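PDB 5BU6: BpsB (PgaB), Poly-beta-1,6-N-acetyl-D-glucosamine N-deacetylase from Bordetella bronchiseptica RB50, which removes acetyl groups from the N-acetylglucosamine units of poly-beta-1,6-N-acetyl-D-glucosamine as a metal-dependent family 4 carbohydrate esterase and is required for biofilm formation. Local coordinates for residues D9-V15 and G247-P251; N157-G161 and W220-A224; Y192-R197 and N226-V232. The protein carries 5 engineered substitutions. All coordinates share one frame; numbering follows the deposited sequence.

Contact 1: D9-V15 and G247-P251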
loop_
_atom_site.group_PDB
_atom_site.type_symbol
_atom_site.label_atom_id
_atom_site.label_comp_id
_atom_site.label_asym_id
_atom_site.label_seq_id
_atom_site.Cartn_x
_atom_site.Cartn_y
_atom_site.Cartn_z
ATOM N N ASP A 9 8.822 2.959 23.971
ATOM C CA ASP A 9 8.306 4.225 24.469
ATOM C C ASP A 9 6.804 4.359 24.245
ATOM O O ASP A 9 6.242 5.436 24.409
ATOM C CB ASP A 9 9.028 5.377 23.771
ATOM C CG ASP A 9 9.063 5.198 22.250
ATOM O OD1 ASP A 9 8.312 4.332 21.732
ATOM O OD2 ASP A 9 9.840 5.914 21.580
ATOM N N GLY A 10 6.169 3.267 23.833
ATOM C CA GLY A 10 4.747 3.277 23.518
ATOM C C GLY A 10 4.376 4.095 22.289
ATOM O O GLY A 10 3.193 4.315 22.033
ATOM N N LEU A 11 5.380 4.539 21.533
ATOM C CA LEU A 11 5.168 5.378 20.343
ATOM C C LEU A 11 5.883 4.901 19.074
ATOM O O LEU A 11 5.364 5.063 17.974
ATOM C CB LEU A 11 5.629 6.802 20.614
ATOM C CG LEU A 11 4.848 7.549 21.695
ATOM C CD1 LEU A 11 5.598 8.791 22.100
ATOM C CD2 LEU A 11 3.458 7.886 21.189
ATOM N N THR A 12 7.093 4.367 19.231
ATOM C CA THR A 12 7.912 4.000 18.080
ATOM C C THR A 12 7.444 2.660 17.545
ATOM O O THR A 12 7.264 1.722 18.303
ATOM C CB THR A 12 9.404 3.961 18.450
ATOM O OG1 THR A 12 9.825 5.279 18.812
ATOM C CG2 THR A 12 10.259 3.494 17.280
ATOM N N PHE A 13 7.213 2.578 16.237
ATOM C CA PHE A 13 6.738 1.324 15.655
ATOM C C PHE A 13 7.433 0.970 14.335
ATOM O O PHE A 13 8.020 1.837 13.664
ATOM C CB PHE A 13 5.221 1.376 15.459
ATOM C CG PHE A 13 4.765 2.432 14.493
ATOM C CD1 PHE A 13 4.557 3.744 14.918
ATOM C CD2 PHE A 13 4.527 2.117 13.155
ATOM C CE1 PHE A 13 4.135 4.715 14.035
ATOM C CE2 PHE A 13 4.101 3.098 12.261
ATOM C CZ PHE A 13 3.891 4.390 12.703
ATOM N N ARG A 14 7.398 -0.312 13.994
ATOM C CA ARG A 14 7.895 -0.767 12.697
ATOM C C ARG A 14 6.709 -1.112 11.792
ATOM O O ARG A 14 5.609 -1.357 12.277
ATOM C CB ARG A 14 8.835 -1.968 12.878
ATOM C CG ARG A 14 10.198 -1.614 13.490
ATOM C CD ARG A 14 11.162 -1.092 12.440
ATOM N NE ARG A 14 12.455 -0.741 13.017
ATOM C CZ ARG A 14 13.558 -0.484 12.315
ATOM N NH1 ARG A 14 14.670 -0.169 12.951
ATOM N NH2 ARG A 14 13.549 -0.538 10.985
ATOM N N VAL A 15 6.922 -1.073 10.477
ATOM C CA VAL A 15 5.891 -1.463 9.504
ATOM C C VAL A 15 6.521 -2.490 8.564
ATOM O O VAL A 15 7.656 -2.318 8.106
ATOM C CB VAL A 15 5.346 -0.279 8.693
ATOM C CG1 VAL A 15 4.272 -0.734 7.703
ATOM C CG2 VAL A 15 4.766 0.794 9.616
ATOM N N GLY A 247 13.210 1.964 8.271
ATOM C CA GLY A 247 13.665 2.552 9.509
ATOM C C GLY A 247 12.561 2.568 10.529
ATOM O O GLY A 247 11.416 2.254 10.213
ATOM N N PRO A 248 12.904 2.918 11.772
ATOM C CA PRO A 248 11.884 2.978 12.814
ATOM C C PRO A 248 11.028 4.216 12.635
ATOM O O PRO A 248 11.525 5.256 12.213
ATOM C CB PRO A 248 12.710 3.046 14.103
ATOM C CG PRO A 248 13.957 3.772 13.693
ATOM C CD PRO A 248 14.226 3.364 12.256
ATOM N N ASN A 249 9.746 4.101 12.935
ATOM C CA ASN A 249 8.899 5.281 12.965
ATOM C C ASN A 249 8.910 5.858 14.358
ATOM O O ASN A 249 8.056 5.534 15.185
ATOM C CB ASN A 249 7.488 4.950 12.546
ATOM C CG ASN A 249 7.422 4.513 11.113
ATOM O OD1 ASN A 249 7.501 5.336 10.195
ATOM N ND2 ASN A 249 7.318 3.214 10.907
ATOM N N THR A 250 9.897 6.704 14.601
ATOM C CA THR A 250 10.060 7.354 15.885
ATOM C C THR A 250 9.064 8.519 15.955
ATOM O O THR A 250 8.451 8.862 14.947
ATOM C CB THR A 250 11.520 7.818 16.071
ATOM O OG1 THR A 250 11.891 8.672 14.984
ATOM C CG2 THR A 250 12.459 6.610 16.112
ATOM N N PRO A 251 8.872 9.110 17.148
ATOM C CA PRO A 251 7.863 10.171 17.274
ATOM C C PRO A 251 8.062 11.385 16.360
ATOM O O PRO A 251 7.086 12.074 16.091
ATOM C CB PRO A 251 7.998 10.597 18.746
ATOM C CG PRO A 251 8.460 9.380 19.436
ATOM C CD PRO A 251 9.388 8.695 18.467
HETATM O O HOH W 1 6.172 7.087 16.579
HETATM O O HOH W 2 11.414 -0.780 8.846
HETATM O O HOH W 3 9.302 0.510 9.672
#

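Contact 2: N157-G161 and W220-A224. With NI (nickel (II) ion), chain C.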
loop_
_atom_site.group_PDB
_atom_site.type_symbol
_atom_site.label_atom_id
_atom_site.label_comp_id
_atom_site.label_asym_id
_atom_site.label_seq_id
_atom_site.Cartn_x
_atom_site.Cartn_y
_atom_site.Cartn_z
ATOM N N ASN A 157 -5.119 4.569 -10.315
ATOM C CA ASN A 157 -4.354 4.104 -11.464
ATOM C C ASN A 157 -2.935 4.672 -11.474
ATOM O O ASN A 157 -2.449 5.124 -12.489
ATOM C CB ASN A 157 -5.092 4.470 -12.753
ATOM C CG ASN A 157 -4.544 3.762 -13.970
ATOM O OD1 ASN A 157 -3.904 2.705 -13.865
ATOM N ND2 ASN A 157 -4.782 4.345 -15.137
ATOM N N LEU A 158 -2.268 4.673 -10.326
ATOM C CA LEU A 158 -0.883 5.150 -10.298
ATOM C C LEU A 158 0.092 4.000 -10.107
ATOM O O LEU A 158 1.287 4.225 -9.925
ATOM C CB LEU A 158 -0.689 6.172 -9.184
ATOM C CG LEU A 158 -1.564 7.414 -9.322
ATOM C CD1 LEU A 158 -1.322 8.297 -8.123
ATOM C CD2 LEU A 158 -1.276 8.160 -10.609
ATOM N N HIS A 159 -0.419 2.774 -10.127
ATOM C CA HIS A 159 0.432 1.606 -9.879
ATOM C C HIS A 159 1.023 1.108 -11.202
ATOM O O HIS A 159 0.841 -0.049 -11.591
ATOM C CB HIS A 159 -0.378 0.511 -9.161
ATOM C CG HIS A 159 0.463 -0.420 -8.334
ATOM N ND1 HIS A 159 1.528 -1.122 -8.852
ATOM C CD2 HIS A 159 0.377 -0.785 -7.035
ATOM C CE1 HIS A 159 2.075 -1.862 -7.907
ATOM N NE2 HIS A 159 1.397 -1.675 -6.791
ATOM N N ARG A 160 1.725 2.000 -11.899
ATOM C CA ARG A 160 2.273 1.678 -13.204
ATOM C C ARG A 160 3.298 2.715 -13.595
ATOM O O ARG A 160 3.444 3.741 -12.922
ATOM C CB ARG A 160 1.165 1.634 -14.254
ATOM C CG ARG A 160 0.463 2.971 -14.354
ATOM C CD ARG A 160 -0.705 3.024 -15.311
ATOM N NE ARG A 160 -1.359 4.320 -15.130
ATOM C CZ ARG A 160 -1.165 5.394 -15.893
ATOM N NH1 ARG A 160 -1.800 6.523 -15.607
ATOM N NH2 ARG A 160 -0.359 5.345 -16.950
ATOM N N GLY A 161 3.993 2.448 -14.689
ATOM C CA GLY A 161 4.960 3.385 -15.216
ATOM C C GLY A 161 4.331 4.263 -16.272
ATOM O O GLY A 161 3.409 3.838 -16.965
ATOM N N TRP A 220 1.822 4.498 -1.174
ATOM C CA TRP A 220 2.292 4.947 -2.471
ATOM C C TRP A 220 2.893 3.776 -3.256
ATOM O O TRP A 220 3.821 3.151 -2.782
ATOM C CB TRP A 220 3.338 6.058 -2.279
ATOM C CG TRP A 220 2.763 7.338 -1.648
ATOM C CD1 TRP A 220 2.973 7.807 -0.364
ATOM C CD2 TRP A 220 1.928 8.298 -2.293
ATOM N NE1 TRP A 220 2.296 8.996 -0.178
ATOM C CE2 TRP A 220 1.644 9.320 -1.345
ATOM C CE3 TRP A 220 1.370 8.394 -3.584
ATOM C CZ2 TRP A 220 0.845 10.419 -1.652
ATOM C CZ3 TRP A 220 0.571 9.493 -3.884
ATOM C CH2 TRP A 220 0.307 10.484 -2.917
ATOM N N PRO A 221 2.376 3.502 -4.469
ATOM C CA PRO A 221 3.042 2.501 -5.313
ATOM C C PRO A 221 4.512 2.804 -5.503
ATOM O O PRO A 221 4.870 3.969 -5.720
ATOM C CB PRO A 221 2.286 2.607 -6.645
ATOM C CG PRO A 221 0.887 3.015 -6.224
ATOM C CD PRO A 221 1.122 3.987 -5.067
ATOM N N TYR A 222 5.341 1.761 -5.408
ATOM C CA TYR A 222 6.768 1.867 -5.619
ATOM C C TYR A 222 7.423 2.854 -4.645
ATOM O O TYR A 222 8.558 3.250 -4.856
ATOM C CB TYR A 222 7.071 2.279 -7.061
ATOM C CG TYR A 222 6.232 1.545 -8.082
ATOM C CD1 TYR A 222 6.413 0.186 -8.311
ATOM C CD2 TYR A 222 5.254 2.211 -8.818
ATOM C CE1 TYR A 222 5.645 -0.490 -9.241
ATOM C CE2 TYR A 222 4.484 1.544 -9.756
ATOM C CZ TYR A 222 4.686 0.195 -9.961
ATOM O OH TYR A 222 3.931 -0.477 -10.884
ATOM N N GLY A 223 6.715 3.223 -3.580
ATOM C CA GLY A 223 7.202 4.231 -2.646
ATOM C C GLY A 223 7.389 5.606 -3.274
ATOM O O GLY A 223 8.121 6.450 -2.743
ATOM N N ALA A 224 6.734 5.842 -4.411
ATOM C CA ALA A 224 6.976 7.068 -5.171
ATOM C C ALA A 224 6.031 8.195 -4.768
ATOM O O ALA A 224 4.813 8.110 -4.936
ATOM C CB ALA A 224 6.869 6.810 -6.646
HETATM NI NI NI C . 1.816 -2.472 -4.919
HETATM O O HOH W 4 2.283 -3.458 -3.095
HETATM O O HOH W 5 3.020 -4.079 -5.737
#

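Contact 3: Y192-R197 and N226-V232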
loop_
_atom_site.group_PDB
_atom_site.type_symbol
_atom_site.label_atom_id
_atom_site.label_comp_id
_atom_site.label_asym_id
_atom_site.label_seq_id
_atom_site.Cartn_x
_atom_site.Cartn_y
_atom_site.Cartn_z
ATOM N N TYR A 192 -0.417 18.126 -13.582
ATOM C CA TYR A 192 0.128 17.034 -12.783
ATOM C C TYR A 192 -0.602 16.881 -11.450
ATOM O O TYR A 192 -1.037 15.785 -11.091
ATOM C CB TYR A 192 1.618 17.275 -12.553
ATOM C CG TYR A 192 2.256 16.405 -11.513
ATOM C CD1 TYR A 192 2.188 15.016 -11.588
ATOM C CD2 TYR A 192 2.973 16.973 -10.472
ATOM C CE1 TYR A 192 2.798 14.219 -10.619
ATOM C CE2 TYR A 192 3.586 16.201 -9.522
ATOM C CZ TYR A 192 3.498 14.826 -9.591
ATOM O OH TYR A 192 4.131 14.081 -8.629
ATOM N N ARG A 193 -0.749 17.988 -10.728
ATOM C CA ARG A 193 -1.457 17.973 -9.447
ATOM C C ARG A 193 -2.878 17.471 -9.621
ATOM O O ARG A 193 -3.347 16.637 -8.841
ATOM C CB ARG A 193 -1.471 19.378 -8.826
ATOM C CG ARG A 193 -0.194 19.747 -8.104
ATOM C CD ARG A 193 -0.214 21.208 -7.612
ATOM N NE ARG A 193 0.868 21.431 -6.664
ATOM C CZ ARG A 193 0.741 21.319 -5.345
ATOM N NH1 ARG A 193 -0.436 21.008 -4.816
ATOM N NH2 ARG A 193 1.787 21.529 -4.556
ATOM N N ALA A 194 -3.553 17.982 -10.647
ATOM C CA ALA A 194 -4.935 17.589 -10.949
ATOM C C ALA A 194 -5.064 16.082 -11.197
ATOM O O ALA A 194 -5.981 15.433 -10.678
ATOM C CB ALA A 194 -5.450 18.363 -12.142
ATOM N N ARG A 195 -4.151 15.521 -11.987
ATOM C CA ARG A 195 -4.196 14.089 -12.267
ATOM C C ARG A 195 -4.043 13.281 -10.982
ATOM O O ARG A 195 -4.849 12.383 -10.710
ATOM C CB ARG A 195 -3.117 13.702 -13.290
ATOM C CG ARG A 195 -3.045 12.209 -13.626
ATOM C CD ARG A 195 -2.101 11.937 -14.819
ATOM N NE ARG A 195 -0.728 12.392 -14.570
ATOM C CZ ARG A 195 0.165 11.714 -13.853
ATOM N NH1 ARG A 195 -0.158 10.544 -13.323
ATOM N NH2 ARG A 195 1.386 12.197 -13.672
ATOM N N VAL A 196 -3.031 13.592 -10.175
ATOM C CA VAL A 196 -2.834 12.845 -8.937
ATOM C C VAL A 196 -4.000 13.051 -7.962
ATOM O O VAL A 196 -4.453 12.097 -7.329
ATOM C CB VAL A 196 -1.524 13.229 -8.236
ATOM C CG1 VAL A 196 -1.413 12.524 -6.911
ATOM C CG2 VAL A 196 -0.324 12.902 -9.133
ATOM N N ARG A 197 -4.495 14.286 -7.843
ATOM C CA ARG A 197 -5.649 14.535 -6.969
ATOM C C ARG A 197 -6.888 13.729 -7.341
ATOM O O ARG A 197 -7.490 13.083 -6.490
ATOM C CB ARG A 197 -6.026 16.016 -6.962
ATOM C CG ARG A 197 -6.867 16.389 -5.750
ATOM C CD ARG A 197 -7.303 17.842 -5.807
ATOM N NE ARG A 197 -6.189 18.774 -5.661
ATOM C CZ ARG A 197 -5.633 19.443 -6.666
ATOM N NH1 ARG A 197 -6.082 19.281 -7.900
ATOM N NH2 ARG A 197 -4.626 20.281 -6.437
ATOM N N ASN A 226 6.211 12.780 -3.561
ATOM C CA ASN A 226 7.021 13.977 -3.395
ATOM C C ASN A 226 6.210 15.053 -2.697
ATOM O O ASN A 226 5.114 14.788 -2.207
ATOM C CB ASN A 226 7.552 14.481 -4.745
ATOM C CG ASN A 226 6.448 14.689 -5.779
ATOM O OD1 ASN A 226 5.400 15.266 -5.489
ATOM N ND2 ASN A 226 6.692 14.224 -7.003
ATOM N N ARG A 227 6.757 16.258 -2.651
ATOM C CA ARG A 227 6.095 17.389 -2.020
ATOM C C ARG A 227 4.693 17.609 -2.584
ATOM O O ARG A 227 3.732 17.808 -1.836
ATOM C CB ARG A 227 6.942 18.651 -2.211
ATOM C CG ARG A 227 7.136 19.464 -0.957
ATOM C CD ARG A 227 5.826 20.087 -0.527
ATOM N NE ARG A 227 5.968 20.893 0.680
ATOM C CZ ARG A 227 5.003 21.657 1.180
ATOM N NH1 ARG A 227 3.826 21.721 0.573
ATOM N NH2 ARG A 227 5.217 22.357 2.285
ATOM N N ASP A 228 4.584 17.575 -3.908
ATOM C CA ASP A 228 3.305 17.827 -4.571
ATOM C C ASP A 228 2.271 16.737 -4.269
ATOM O O ASP A 228 1.106 17.040 -4.026
ATOM C CB ASP A 228 3.503 17.959 -6.082
ATOM C CG ASP A 228 4.272 19.221 -6.464
ATOM O OD1 ASP A 228 4.037 20.282 -5.842
ATOM O OD2 ASP A 228 5.117 19.151 -7.386
ATOM N N THR A 229 2.685 15.470 -4.282
ATOM C CA THR A 229 1.722 14.412 -4.032
ATOM C C THR A 229 1.288 14.400 -2.569
ATOM O O THR A 229 0.152 14.055 -2.276
ATOM C CB THR A 229 2.262 13.010 -4.418
ATOM O OG1 THR A 229 3.312 12.625 -3.530
ATOM C CG2 THR A 229 2.788 13.010 -5.832
ATOM N N ASP A 230 2.179 14.771 -1.655
ATOM C CA ASP A 230 1.813 14.780 -0.239
ATOM C C ASP A 230 0.803 15.889 0.031
ATOM O O ASP A 230 -0.138 15.715 0.803
ATOM C CB ASP A 230 3.051 14.940 0.642
ATOM C CG ASP A 230 3.974 13.719 0.564
ATOM O OD1 ASP A 230 3.503 12.655 0.106
ATOM O OD2 ASP A 230 5.158 13.820 0.940
ATOM N N GLN A 231 0.984 17.018 -0.636
ATOM C CA GLN A 231 0.081 18.152 -0.471
ATOM C C GLN A 231 -1.303 17.821 -1.021
ATOM O O GLN A 231 -2.326 18.132 -0.423
ATOM C CB GLN A 231 0.650 19.376 -1.174
ATOM C CG GLN A 231 -0.169 20.625 -0.973
ATOM C CD GLN A 231 0.347 21.771 -1.816
ATOM O OE1 GLN A 231 1.538 21.830 -2.137
ATOM N NE2 GLN A 231 -0.545 22.682 -2.195
ATOM N N VAL A 232 -1.319 17.167 -2.171
ATOM C CA VAL A 232 -2.550 16.777 -2.817
ATOM C C VAL A 232 -3.280 15.682 -2.020
ATOM O O VAL A 232 -4.498 15.702 -1.899
ATOM C CB VAL A 232 -2.254 16.300 -4.258
ATOM C CG1 VAL A 232 -3.262 15.316 -4.710
ATOM C CG2 VAL A 232 -2.167 17.490 -5.198
#

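Contact 1: D9-V15 and G247-P251
Phe13 and Asn249 face each other as an isolated antiparallel bridge, a hydrogen-bonded pair in which each backbone N-H reaches the other residue's carbonyl: Asn249 N lies 2.9 Å from Phe13 O, and Phe13 N lies 3.2 Å from Asn249 O. The asparagine side chain adds a third bond, ND2 donating to Phe13 O at 3.2 Å from above the carbonyl plane, so that one oxygen takes two N-H groups. Asn249 CB then sits over the middle of the Phe13 ring, 3.7 Å from its centroid, a CH-pi contact. The ring can lie beneath it because Phe13 CG is tucked between its own backbone N and carbonyl carbon (chi1 63°). A short amide suits this place, since its other end, OD1, accepts from the backbone N of Arg259. Arg14 lays its guanidinium face on the peptide joining Gly247 to Pro248, with CZ 3.5 Å from Pro248 N, while Asp6 forms a salt bridge with its NE.

Further out, a water joins Leu11 O to Asn249 O. Asp9 OD1 accepts from Leu11 N, an Asx turn, and from Thr12 N, which makes it an Asx motif. Thr12 OG1 donates to Asp9 OD2 and abuts Pro251 CD at 3.5 Å. Arg14 and Val15 open strand 14-20, which runs between strands 77-83 and 261-266 of the parallel sheet; Phe13 also packs on Leu73 and Pro77.

Contact 2: N157-G161 and W220-A224
His159 carries its ring anti to the backbone N (chi1 -154°), and Tyr222 turns its own away from the carbonyl carbon (chi1 -43°), which brings the phenol hydroxyl up to the histidine backbone. There Tyr222 OH donates a weak hydrogen bond to His159 O at 3.2 Å. The two rings meet obliquely, planes 67° apart, and Arg160 N lies at the tyrosine's edge. Pro221 CB sits over one face of the imidazole, 4.1 Å from the ring centroid, so a rigid, apolar residue backs the ring without competing for its nitrogens. At its far end His159 NE2 binds nickel at 2.1 Å. With Asp84 and His154 it forms the Asp-His-His metal site characteristic of family 4 carbohydrate esterases, and two waters lie at 2.1 and 2.2 Å from the nickel. His159 is the centre of an inverse gamma turn, closed by a weak bond from Arg160 N to Leu158 O, and the Arg160 side chain folds back so that its NE donates to Asn157 O at 3.0 Å. Leu158 O rests 3.8 Å from Pro221 CB, while the leucine side chain packs against Arg195 and Asp199 of helix 189-211. Beyond the tyrosine, Phe29 meets its ring edge-to-face.

Contact 3: Y192-R197 and N226-V232
Val232 and Arg197 make the close-packed end of this contact: Val232 CG1 lies 3.4 Å from Arg197 CA, pressing on the helix backbone itself. That methyl stands anti to the valine's backbone N (chi1 152°), which directs it at helix 192-197, and it also meets Val196 CG1 at 4.0 Å. A branched, short residue fits here, because it fills the space between two backbones without needing a polar partner. Arg197 contributes its aliphatic CB and CG to the same patch and sends its guanidinium on to a salt bridge with Glu235.

At the first turn of helix 227-235, Tyr192 reaches across with its hydroxyl. Asn226 ND2 donates to Tyr192 OH at 3.0 Å, nearly in the amide plane, and Thr229 CG2 touches the same oxygen at 3.3 Å; the hydroxyl is also hydrogen-bonded to Ala174 O. Asn226 is the N-cap of the helix and forms a capping box with Thr229: Asn226 OD1 accepts from Thr229 N, and Thr229 OG1 accepts from Asn226 N. One amide thus caps the helix with its oxygen and ties it to the neighbouring helix with its nitrogen. The axes of segments 192-197 and 227-232 approach to 9.6 Å and cross at -50°.

The more exposed flank is polar, and Arg193, Asp228 and Gln231 are each partly open to solvent. Arg193 runs extended from CG to NE, a long side chain suited to spanning the gap between helices. Its NH2 makes a salt bridge with Asp228 OD1, a weak, bent bond at 2.9 Å with the guanidinium and carboxylate planes 69° apart. Arg193 NH2 also approaches Gln231 OE1, but at 2.5 Å the separation is too short to take at face value, and the detail there is doubtful.

From the N terminus, residues 9-15 lead into strand 14-20 and wait 232 residues for their partner, so contact 1 closes a loop spanning most of the chain, joining the first strand's entrance to the loop before strand 261-266. Contacts 2 and 3 both fall within that span. Their segments alternate: 157-161, 192-197, 220-224, then 226-232, so the two loops cross. Contact 2 ties the metal-binding loop after strand 149-153 to the loop after strand 217-219; contact 3 joins helix 189-211 to helix 227-235. These two touch, with Trp220 CH2 3.5 Å from Thr229 CB, whereas contact 1 stays about 11 Å from contact 2 at the nearest atoms.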